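Local coordinates for methylated RNA-binding protein 1 (Saccharomyces cerevisiae S288c, PDB 4RCM) that recognises and binds N6-methyladenosine-containing RNA through its YTH domain and lowers the stability of PHO4 mRNA by binding the 3'-UTR, at residues 109-114 / 157-162; 24-29 / 65-70; 18-23 / 128-133. All coordinates share one frame; numbering follows the deposited sequence.

Starting from the N terminus, strand 17-23 takes part in contact 3 at residues 18-23, and the chain then turns directly into helix 26-35, whose first turn makes contact 2 with the end of strand 61-67. Contact 2 closes its loop within the much longer one of contact 3, which shuts only at residues 128-133. Contact 1 opens on strand 102-112 inside that loop and closes beyond it, at 157-162, so contacts 1 and 3 cross, while contacts 2 and 1 follow in series. All three reach the same mixed sheet. Phe161 of contact 1 packs on Val29 and Leu26, and Lys22 of contact 3 hydrogen-bonds Ser66 of contact 2.

Contact 1 (109-114 / 157-162); sequences VRDINN and DIFSFL
A guanidinium sandwiched between two isoleucine methyl groups is the striking feature here. Ile158 CD1 sits over the centre of one face of the Arg110 guanidinium, 3.6 Å from CZ, while Ile112 CD1 covers the opposite face nearer its rim. The Arg110 chain leaves in the crowded position between backbone N and carbonyl carbon (chi1 55°) and bends again at chi2 and chi3, which folds NE back to donate to Asp111 O at 2.9 Å, from above the carbonyl plane. Its far end is held by a salt bridge to Asp155 and by the carbonyl oxygens of Phe151 and Thr153. Water 1 joins Arg110 NH2, Asp111 O and Phe159 N.

Residues 157-162, which follow helix 141-151, run obliquely to strand 102-112 of the YTH-domain sheet, the touching parts 126° apart in direction, and a single direct backbone bond links the two: Asp111 N gives to Phe159 O at 2.7 Å, nearly straight and almost along the C=O axis. Asp111 OD1 reaches Phe161 N through water 3, and OD2 lies at the edge of the Phe159 ring while forming a salt bridge with Arg72.

Further along, Val109 CG1, anti to its backbone N, lies over one face of the Phe161 ring in a CH-pi contact, 3.8 Å from the ring centroid. Val109 CG1 also touches Leu162 CD1 at 3.8 Å. Ser160 OG accepts from Leu162 N, an ST turn.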
loop_
_atom_site.group_PDB
_atom_site.type_symbol
_atom_site.label_atom_id
_atom_site.label_comp_id
_atom_site.label_asym_id
_atom_site.label_seq_id
_atom_site.Cartn_x
_atom_site.Cartn_y
_atom_site.Cartn_z
ATOM N N VAL A 109 -6.518 7.661 -2.335
ATOM C CA VAL A 109 -7.437 6.674 -2.880
ATOM C C VAL A 109 -7.786 7.149 -4.269
ATOM O O VAL A 109 -8.469 8.155 -4.392
ATOM C CB VAL A 109 -8.730 6.555 -2.055
ATOM C CG1 VAL A 109 -9.703 5.574 -2.706
ATOM C CG2 VAL A 109 -8.411 6.121 -0.643
ATOM N N ARG A 110 -7.197 6.491 -5.273
ATOM C CA ARG A 110 -7.408 6.772 -6.673
ATOM C C ARG A 110 -6.612 5.734 -7.448
ATOM O O ARG A 110 -5.637 5.207 -6.966
ATOM C CB ARG A 110 -6.962 8.175 -7.091
ATOM C CG ARG A 110 -5.503 8.555 -6.779
ATOM C CD ARG A 110 -4.467 8.317 -7.898
ATOM N NE ARG A 110 -4.902 8.748 -9.241
ATOM C CZ ARG A 110 -4.613 9.904 -9.842
ATOM N NH1 ARG A 110 -3.911 10.873 -9.241
ATOM N NH2 ARG A 110 -5.084 10.117 -11.047
ATOM N N ASP A 111 -7.044 5.438 -8.644
ATOM C CA ASP A 111 -6.317 4.469 -9.494
ATOM C C ASP A 111 -5.199 5.150 -10.288
ATOM O O ASP A 111 -5.322 6.270 -10.718
ATOM C CB ASP A 111 -7.289 3.784 -10.467
ATOM C CG ASP A 111 -8.221 2.781 -9.778
ATOM O OD1 ASP A 111 -8.073 2.439 -8.559
ATOM O OD2 ASP A 111 -9.141 2.311 -10.483
ATOM N N ILE A 112 -4.108 4.454 -10.465
ATOM C CA ILE A 112 -3.122 4.844 -11.452
ATOM C C ILE A 112 -3.132 3.741 -12.536
ATOM O O ILE A 112 -3.064 2.562 -12.205
ATOM C CB ILE A 112 -1.745 4.987 -10.796
ATOM C CG1 ILE A 112 -1.684 6.239 -9.892
ATOM C CG2 ILE A 112 -0.634 4.950 -11.838
ATOM C CD1 ILE A 112 -1.992 7.596 -10.512
ATOM N N ASN A 113 -3.220 4.105 -13.818
ATOM C CA ASN A 113 -3.182 3.081 -14.879
ATOM C C ASN A 113 -1.839 2.317 -14.904
ATOM O O ASN A 113 -0.802 2.930 -14.774
ATOM C CB ASN A 113 -3.443 3.717 -16.239
ATOM C CG ASN A 113 -4.763 4.474 -16.284
ATOM O OD1 ASN A 113 -5.775 4.043 -15.711
ATOM N ND2 ASN A 113 -4.762 5.613 -16.965
ATOM N N ASN A 114 -1.879 0.988 -15.049
ATOM C CA ASN A 114 -0.649 0.173 -15.195
ATOM C C ASN A 114 0.278 0.703 -16.253
ATOM O O ASN A 114 1.514 0.635 -16.117
ATOM C CB ASN A 114 -0.965 -1.273 -15.574
ATOM C CG ASN A 114 -1.410 -2.101 -14.397
ATOM O OD1 ASN A 114 -0.619 -2.854 -13.797
ATOM N ND2 ASN A 114 -2.689 -1.983 -14.054
ATOM N N ASP A 157 -8.893 12.956 -15.538
ATOM C CA ASP A 157 -9.554 11.637 -15.666
ATOM C C ASP A 157 -9.585 10.827 -14.343
ATOM O O ASP A 157 -9.880 9.630 -14.359
ATOM C CB ASP A 157 -8.834 10.785 -16.760
ATOM C CG ASP A 157 -7.318 10.593 -16.487
ATOM O OD1 ASP A 157 -6.823 11.006 -15.411
ATOM O OD2 ASP A 157 -6.608 10.030 -17.354
ATOM N N ILE A 158 -9.289 11.458 -13.209
ATOM C CA ILE A 158 -9.060 10.677 -11.981
ATOM C C ILE A 158 -10.255 9.789 -11.631
ATOM O O ILE A 158 -11.374 10.233 -11.703
ATOM C CB ILE A 158 -8.719 11.575 -10.781
ATOM C CG1 ILE A 158 -8.336 10.725 -9.565
ATOM C CG2 ILE A 158 -9.897 12.481 -10.429
ATOM C CD1 ILE A 158 -7.554 11.514 -8.520
ATOM N N PHE A 159 -9.969 8.541 -11.226
ATOM C CA PHE A 159 -10.979 7.547 -10.870
ATOM C C PHE A 159 -10.545 6.846 -9.606
ATOM O O PHE A 159 -9.339 6.606 -9.391
ATOM C CB PHE A 159 -11.172 6.489 -11.989
ATOM C CG PHE A 159 -12.350 5.574 -11.765
ATOM C CD1 PHE A 159 -13.656 5.999 -12.061
ATOM C CD2 PHE A 159 -12.173 4.291 -11.227
ATOM C CE1 PHE A 159 -14.759 5.156 -11.825
ATOM C CE2 PHE A 159 -13.268 3.442 -10.998
ATOM C CZ PHE A 159 -14.557 3.873 -11.286
ATOM N N SER A 160 -11.521 6.478 -8.797
ATOM C CA SER A 160 -11.241 5.668 -7.591
ATOM C C SER A 160 -12.231 4.524 -7.311
ATOM O O SER A 160 -13.346 4.481 -7.865
ATOM C CB SER A 160 -11.154 6.579 -6.364
ATOM O OG SER A 160 -12.399 6.876 -5.770
ATOM N N PHE A 161 -11.829 3.618 -6.421
ATOM C CA PHE A 161 -12.735 2.571 -5.983
ATOM C C PHE A 161 -13.838 3.088 -5.024
ATOM O O PHE A 161 -14.631 2.287 -4.517
ATOM C CB PHE A 161 -11.965 1.397 -5.337
ATOM C CG PHE A 161 -11.331 1.686 -3.959
ATOM C CD1 PHE A 161 -12.102 1.949 -2.825
ATOM C CD2 PHE A 161 -9.946 1.606 -3.789
ATOM C CE1 PHE A 161 -11.498 2.168 -1.588
ATOM C CE2 PHE A 161 -9.350 1.828 -2.562
ATOM C CZ PHE A 161 -10.129 2.124 -1.462
ATOM N N LEU A 162 -13.842 4.378 -4.725
ATOM C CA LEU A 162 -14.971 5.010 -3.999
ATOM C C LEU A 162 -16.007 5.618 -4.933
ATOM O O LEU A 162 -17.052 6.053 -4.465
ATOM C CB LEU A 162 -14.471 6.111 -3.061
ATOM C CG LEU A 162 -13.418 5.628 -2.075
ATOM C CD1 LEU A 162 -12.933 6.767 -1.212
ATOM C CD2 LEU A 162 -13.978 4.530 -1.208
HETATM O O HOH W 1 -7.110 7.737 -11.707
HETATM O O HOH W 2 -5.612 9.154 -13.506
HETATM O O HOH W 3 -8.915 3.748 -6.171
#

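Contact 2 (24-29 / 65-70); sequences SSLKHV and FSINTS. With nucleotides of chain C.
The N-terminal turn of helix 26-35 forms one wall of the m6A pocket of the YTH domain and rests on the end of strand 61-67. Ser25 is the N-cap: its OG accepts from His28 N at 3.1 Å in a fairly straight bond. That turn brings the His28 ring to the Watson-Crick edge of the methylated base, 6MZ3 of chain C, where ND1 donates to N1 at 2.8 Å. The base meets the imidazole at the ring's edge, close to its plane, and the N6-methyl carbon C9 is 3.4 Å from the same ND1. Further round the base, Ser24 N comes to 2.9 Å from its N3.

Behind this polar face the side chains that meet are apolar. Ile67, CG1 anti to its carbonyl carbon (chi1 -60°), carries the contact: CD1 meets Leu26 CD1 at 3.7 Å, and CG1 meets Val29 CG2 at 4.0 Å, the chains crossing obliquely. Val29 CG2 also approaches Phe65 CD2, more loosely, at 4.4 Å.

Strand 61-67 runs between strands 17-23 and 72-79; Phe65 packs against Ile21 on the first and Ala77 on the second, and Ile67 touches Cys74. Helix 26-35 lies over this layer, with Phe161 of the C-terminal segment against Leu26 and Val29.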
loop_
_atom_site.group_PDB
_atom_site.type_symbol
_atom_site.label_atom_id
_atom_site.label_comp_id
_atom_site.label_asym_id
_atom_site.label_seq_id
_atom_site.Cartn_x
_atom_site.Cartn_y
_atom_site.Cartn_z
ATOM N N SER A 24 -5.737 -10.267 -2.979
ATOM C CA SER A 24 -6.573 -11.187 -3.780
ATOM C C SER A 24 -7.928 -10.616 -4.271
ATOM O O SER A 24 -8.501 -11.183 -5.214
ATOM C CB SER A 24 -6.793 -12.501 -2.996
ATOM O OG SER A 24 -5.569 -13.250 -2.935
ATOM N N SER A 25 -8.416 -9.497 -3.682
ATOM C CA SER A 25 -9.735 -8.972 -3.977
ATOM C C SER A 25 -9.905 -7.450 -3.813
ATOM O O SER A 25 -9.384 -6.829 -2.885
ATOM C CB SER A 25 -10.790 -9.664 -3.111
ATOM O OG SER A 25 -10.461 -9.571 -1.737
ATOM N N LEU A 26 -10.696 -6.862 -4.705
ATOM C CA LEU A 26 -11.200 -5.528 -4.483
ATOM C C LEU A 26 -11.967 -5.440 -3.130
ATOM O O LEU A 26 -11.744 -4.479 -2.354
ATOM C CB LEU A 26 -12.029 -5.027 -5.684
ATOM C CG LEU A 26 -12.576 -3.623 -5.449
ATOM C CD1 LEU A 26 -11.391 -2.645 -5.372
ATOM C CD2 LEU A 26 -13.600 -3.190 -6.505
ATOM N N LYS A 27 -12.796 -6.462 -2.815
ATOM C CA LYS A 27 -13.434 -6.628 -1.509
ATOM C C LYS A 27 -12.517 -6.293 -0.327
ATOM O O LYS A 27 -12.849 -5.404 0.437
ATOM C CB LYS A 27 -13.974 -8.080 -1.317
ATOM N N HIS A 28 -11.403 -7.024 -0.163
ATOM C CA HIS A 28 -10.493 -6.803 0.948
ATOM C C HIS A 28 -9.866 -5.406 0.972
ATOM O O HIS A 28 -9.649 -4.901 2.034
ATOM C CB HIS A 28 -9.360 -7.852 1.013
ATOM C CG HIS A 28 -9.793 -9.157 1.579
ATOM N ND1 HIS A 28 -8.905 -10.081 2.091
ATOM C CD2 HIS A 28 -11.030 -9.667 1.777
ATOM C CE1 HIS A 28 -9.575 -11.120 2.546
ATOM N NE2 HIS A 28 -10.867 -10.896 2.360
ATOM N N VAL A 29 -9.578 -4.792 -0.187
ATOM C CA VAL A 29 -9.098 -3.414 -0.177
ATOM C C VAL A 29 -10.151 -2.434 0.448
ATOM O O VAL A 29 -9.818 -1.537 1.279
ATOM C CB VAL A 29 -8.792 -2.914 -1.611
ATOM C CG1 VAL A 29 -8.459 -1.438 -1.579
ATOM C CG2 VAL A 29 -7.648 -3.714 -2.230
ATOM N N PHE A 65 -1.073 -0.271 -2.397
ATOM C CA PHE A 65 -2.062 -1.332 -2.650
ATOM C C PHE A 65 -2.358 -1.662 -4.109
ATOM O O PHE A 65 -2.805 -0.824 -4.904
ATOM C CB PHE A 65 -3.328 -1.004 -1.944
ATOM C CG PHE A 65 -3.316 -1.427 -0.521
ATOM C CD1 PHE A 65 -2.698 -0.660 0.456
ATOM C CD2 PHE A 65 -3.942 -2.594 -0.163
ATOM C CE1 PHE A 65 -2.716 -1.086 1.805
ATOM C CE2 PHE A 65 -3.987 -2.996 1.160
ATOM C CZ PHE A 65 -3.344 -2.264 2.128
ATOM N N SER A 66 -2.212 -2.938 -4.412
ATOM C CA SER A 66 -2.475 -3.407 -5.745
ATOM C C SER A 66 -3.335 -4.690 -5.683
ATOM O O SER A 66 -3.247 -5.452 -4.717
ATOM C CB SER A 66 -1.116 -3.699 -6.380
ATOM O OG SER A 66 -1.249 -3.891 -7.768
ATOM N N ILE A 67 -4.160 -4.920 -6.701
ATOM C CA ILE A 67 -4.970 -6.175 -6.804
ATOM C C ILE A 67 -4.346 -7.108 -7.870
ATOM O O ILE A 67 -4.174 -6.714 -9.071
ATOM C CB ILE A 67 -6.462 -5.864 -7.149
ATOM C CG1 ILE A 67 -7.061 -4.974 -6.030
ATOM C CG2 ILE A 67 -7.280 -7.141 -7.298
ATOM C CD1 ILE A 67 -8.210 -4.116 -6.539
ATOM N N ASN A 68 -4.041 -8.322 -7.451
ATOM C CA ASN A 68 -3.497 -9.333 -8.351
ATOM C C ASN A 68 -4.400 -9.565 -9.568
ATOM O O ASN A 68 -5.644 -9.361 -9.512
ATOM C CB ASN A 68 -3.227 -10.660 -7.625
ATOM C CG ASN A 68 -2.184 -11.505 -8.342
ATOM O OD1 ASN A 68 -1.139 -10.989 -8.753
ATOM N ND2 ASN A 68 -2.452 -12.804 -8.494
ATOM N N THR A 69 -3.746 -9.916 -10.691
ATOM C CA THR A 69 -4.363 -10.241 -11.960
ATOM C C THR A 69 -4.962 -9.066 -12.694
ATOM O O THR A 69 -4.666 -8.900 -13.862
ATOM C CB THR A 69 -5.423 -11.354 -11.822
ATOM O OG1 THR A 69 -4.805 -12.532 -11.302
ATOM C CG2 THR A 69 -6.022 -11.653 -13.166
ATOM N N SER A 70 -5.834 -8.278 -12.059
ATOM C CA SER A 70 -6.250 -7.000 -12.662
ATOM C C SER A 70 -5.029 -6.064 -12.781
ATOM O O SER A 70 -4.936 -5.291 -13.688
ATOM C CB SER A 70 -7.328 -6.285 -11.828
ATOM O OG SER A 70 -6.851 -6.058 -10.486
ATOM C C2 6MZ C 3 -6.155 -10.878 0.264
ATOM C C4 6MZ C 3 -3.813 -11.187 0.327
ATOM C C5 6MZ C 3 -3.765 -10.631 1.688
ATOM N N9 6MZ C 3 -2.539 -11.482 0.006
ATOM N N3 6MZ C 3 -5.028 -11.284 -0.328
ATOM N N1 6MZ C 3 -6.186 -10.366 1.515
ATOM C C6 6MZ C 3 -5.076 -10.213 2.272
ATOM N N6 6MZ C 3 -5.119 -9.735 3.536
ATOM C C9 6MZ C 3 -6.359 -9.506 4.244
ATOM N N7 6MZ C 3 -2.466 -10.657 2.102
ATOM C C8 6MZ C 3 -1.742 -11.186 1.064
ATOM O "O5'" 6MZ C 3 0.819 -15.829 -0.881
ATOM C "C5'" 6MZ C 3 -0.297 -15.054 -0.379
ATOM C "C4'" 6MZ C 3 -0.879 -14.151 -1.475
ATOM O "O4'" 6MZ C 3 -2.123 -13.565 -1.037
ATOM C "C1'" 6MZ C 3 -2.173 -12.141 -1.315
ATOM C "C2'" 6MZ C 3 -0.841 -11.843 -2.030
ATOM O "O2'" 6MZ C 3 -0.986 -11.840 -3.476
ATOM C "C3'" 6MZ C 3 0.068 -13.012 -1.891
ATOM O "O3'" 6MZ C 3 0.683 -13.154 -3.200
#

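Contact 3 (18-23 / 128-133); sequences FFVIKS and KPITHS. With nucleotides of chain C.
Strand 17-23 of the YTH-domain sheet, whose end borders the m6A site, packs here against the 3-10 turn 130-132 and the serine that follows it. The closely fitted apolar part is small. Val20 points at the turn, and its CG2, anti to the carbonyl carbon, lies 4.0 Å from Ile130 CG1 and as far from Ser133 CB. Ile130 comes in with CG1 anti to its own backbone N (chi1 -165°), crossing Val20 obliquely, and Ile139 and Ile147 extend the packing around it.

Beyond Val20 the apolar packing gives way to a polar, water-bridged side. Lys22, bent at both chi2 and chi3, lays its methylenes alongside the carbonyl of Ser133, with CD 3.6 Å from Ser133 O. The ammonium has its strongest partner in Ser66 OG, on the neighbouring strand, and makes a weak bond to water 4. That water donates to both Thr131 O and Ser133 O, so it links the lysine to the turn where no direct hydrogen bond does. Toward the nucleotide, Lys22 O lies 3.1 Å from C2' of 6MZ3 of chain C, against the ribose, while Ser23 CA faces N3 of the base; both residues belong to the m6A-binding site.

The turn itself is fastened at Ile130 O, which accepts from Ser133 N at 3.0 Å and from Ser133 OG at 2.7 Å, the hydroxyl lying in the carbonyl plane on a lone pair.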
loop_
_atom_site.group_PDB
_atom_site.type_symbol
_atom_site.label_atom_id
_atom_site.label_comp_id
_atom_site.label_asym_id
_atom_site.label_seq_id
_atom_site.Cartn_x
_atom_site.Cartn_y
_atom_site.Cartn_z
ATOM N N PHE A 18 8.946 1.899 1.674
ATOM C CA PHE A 18 7.812 1.659 0.761
ATOM C C PHE A 18 7.741 0.184 0.410
ATOM O O PHE A 18 8.740 -0.396 -0.027
ATOM C CB PHE A 18 7.995 2.430 -0.545
ATOM C CG PHE A 18 8.023 3.912 -0.376
ATOM C CD1 PHE A 18 6.859 4.639 -0.411
ATOM C CD2 PHE A 18 9.232 4.583 -0.194
ATOM C CE1 PHE A 18 6.881 6.000 -0.219
ATOM C CE2 PHE A 18 9.259 5.958 -0.038
ATOM C CZ PHE A 18 8.078 6.677 -0.075
ATOM N N PHE A 19 6.544 -0.392 0.510
ATOM C CA PHE A 19 6.300 -1.777 0.105
ATOM C C PHE A 19 5.062 -1.869 -0.723
ATOM O O PHE A 19 4.119 -1.092 -0.524
ATOM C CB PHE A 19 6.078 -2.667 1.311
ATOM C CG PHE A 19 7.212 -2.662 2.266
ATOM C CD1 PHE A 19 7.259 -1.721 3.278
ATOM C CD2 PHE A 19 8.229 -3.587 2.155
ATOM C CE1 PHE A 19 8.310 -1.679 4.169
ATOM C CE2 PHE A 19 9.270 -3.577 3.052
ATOM C CZ PHE A 19 9.315 -2.629 4.059
ATOM N N VAL A 20 5.040 -2.838 -1.629
ATOM C CA VAL A 20 3.829 -3.149 -2.384
ATOM C C VAL A 20 2.971 -4.104 -1.553
ATOM O O VAL A 20 3.511 -4.964 -0.869
ATOM C CB VAL A 20 4.128 -3.771 -3.768
ATOM C CG1 VAL A 20 2.908 -4.446 -4.370
ATOM C CG2 VAL A 20 4.623 -2.696 -4.705
ATOM N N ILE A 21 1.644 -3.952 -1.661
ATOM C CA ILE A 21 0.659 -4.914 -1.051
ATOM C C ILE A 21 -0.121 -5.477 -2.230
ATOM O O ILE A 21 -0.639 -4.702 -3.054
ATOM C CB ILE A 21 -0.319 -4.265 -0.031
ATOM C CG1 ILE A 21 0.425 -3.702 1.173
ATOM C CG2 ILE A 21 -1.369 -5.272 0.471
ATOM C CD1 ILE A 21 1.118 -4.717 2.063
ATOM N N LYS A 22 -0.170 -6.817 -2.346
ATOM C CA LYS A 22 -0.993 -7.441 -3.425
ATOM C C LYS A 22 -2.142 -8.122 -2.720
ATOM O O LYS A 22 -1.938 -8.990 -1.822
ATOM C CB LYS A 22 -0.212 -8.481 -4.248
ATOM C CG LYS A 22 1.026 -7.977 -4.952
ATOM C CD LYS A 22 0.720 -6.879 -5.972
ATOM C CE LYS A 22 -0.137 -7.347 -7.150
ATOM N NZ LYS A 22 -0.219 -6.316 -8.234
ATOM N N SER A 23 -3.325 -7.659 -3.028
ATOM C CA SER A 23 -4.545 -8.230 -2.464
ATOM C C SER A 23 -5.202 -9.156 -3.475
ATOM O O SER A 23 -5.256 -8.830 -4.687
ATOM C CB SER A 23 -5.527 -7.102 -2.111
ATOM O OG SER A 23 -6.792 -7.637 -1.796
ATOM N N LYS A 128 12.696 -5.828 -12.628
ATOM C CA LYS A 128 11.354 -5.868 -13.255
ATOM C C LYS A 128 10.539 -4.589 -12.963
ATOM O O LYS A 128 10.781 -3.892 -11.962
ATOM C CB LYS A 128 10.593 -7.094 -12.740
ATOM C CG LYS A 128 11.169 -8.441 -13.180
ATOM C CD LYS A 128 11.026 -9.465 -12.062
ATOM C CE LYS A 128 11.259 -10.901 -12.528
ATOM N NZ LYS A 128 10.149 -11.394 -13.370
ATOM N N PRO A 129 9.562 -4.284 -13.808
ATOM C CA PRO A 129 8.674 -3.203 -13.450
ATOM C C PRO A 129 7.949 -3.453 -12.118
ATOM O O PRO A 129 7.784 -4.624 -11.702
ATOM C CB PRO A 129 7.658 -3.197 -14.559
ATOM C CG PRO A 129 8.385 -3.799 -15.723
ATOM C CD PRO A 129 9.277 -4.825 -15.144
ATOM N N ILE A 130 7.496 -2.362 -11.493
ATOM C CA ILE A 130 6.775 -2.444 -10.229
ATOM C C ILE A 130 5.480 -3.294 -10.307
ATOM O O ILE A 130 5.086 -3.938 -9.346
ATOM C CB ILE A 130 6.481 -1.036 -9.635
ATOM C CG1 ILE A 130 6.079 -1.164 -8.158
ATOM C CG2 ILE A 130 5.429 -0.314 -10.444
ATOM C CD1 ILE A 130 5.936 0.177 -7.465
ATOM N N THR A 131 4.858 -3.298 -11.453
ATOM C CA THR A 131 3.670 -4.128 -11.686
ATOM C C THR A 131 3.894 -5.659 -11.557
ATOM O O THR A 131 2.911 -6.425 -11.454
ATOM C CB THR A 131 3.135 -3.839 -13.077
ATOM O OG1 THR A 131 4.219 -3.915 -14.010
ATOM C CG2 THR A 131 2.528 -2.440 -13.135
ATOM N N HIS A 132 5.163 -6.092 -11.561
ATOM C CA HIS A 132 5.539 -7.499 -11.313
ATOM C C HIS A 132 5.861 -7.847 -9.857
ATOM O O HIS A 132 6.234 -9.004 -9.547
ATOM C CB HIS A 132 6.765 -7.859 -12.160
ATOM C CG HIS A 132 6.507 -7.844 -13.629
ATOM N ND1 HIS A 132 6.911 -8.866 -14.449
ATOM C CD2 HIS A 132 5.873 -6.953 -14.420
ATOM C CE1 HIS A 132 6.552 -8.594 -15.692
ATOM N NE2 HIS A 132 5.910 -7.446 -15.700
ATOM N N SER A 133 5.730 -6.873 -8.954
ATOM C CA SER A 133 6.083 -7.091 -7.570
ATOM C C SER A 133 5.127 -8.077 -6.938
ATOM O O SER A 133 3.927 -8.068 -7.209
ATOM C CB SER A 133 6.052 -5.768 -6.773
ATOM O OG SER A 133 6.794 -4.774 -7.439
ATOM C C2 6MZ C 3 -6.155 -10.878 0.264
ATOM C C4 6MZ C 3 -3.813 -11.187 0.327
ATOM C C5 6MZ C 3 -3.765 -10.631 1.688
ATOM N N9 6MZ C 3 -2.539 -11.482 0.006
ATOM N N3 6MZ C 3 -5.028 -11.284 -0.328
ATOM N N1 6MZ C 3 -6.186 -10.366 1.515
ATOM C C6 6MZ C 3 -5.076 -10.213 2.272
ATOM N N6 6MZ C 3 -5.119 -9.735 3.536
ATOM C C9 6MZ C 3 -6.359 -9.506 4.244
ATOM N N7 6MZ C 3 -2.466 -10.657 2.102
ATOM C C8 6MZ C 3 -1.742 -11.186 1.064
ATOM O "O5'" 6MZ C 3 0.819 -15.829 -0.881
ATOM C "C5'" 6MZ C 3 -0.297 -15.054 -0.379
ATOM C "C4'" 6MZ C 3 -0.879 -14.151 -1.475
ATOM O "O4'" 6MZ C 3 -2.123 -13.565 -1.037
ATOM C "C1'" 6MZ C 3 -2.173 -12.141 -1.315
ATOM C "C2'" 6MZ C 3 -0.841 -11.843 -2.030
ATOM O "O2'" 6MZ C 3 -0.986 -11.840 -3.476
ATOM C "C3'" 6MZ C 3 0.068 -13.012 -1.891
ATOM O "O3'" 6MZ C 3 0.683 -13.154 -3.200
HETATM O O HOH W 4 2.538 -7.597 -9.223
#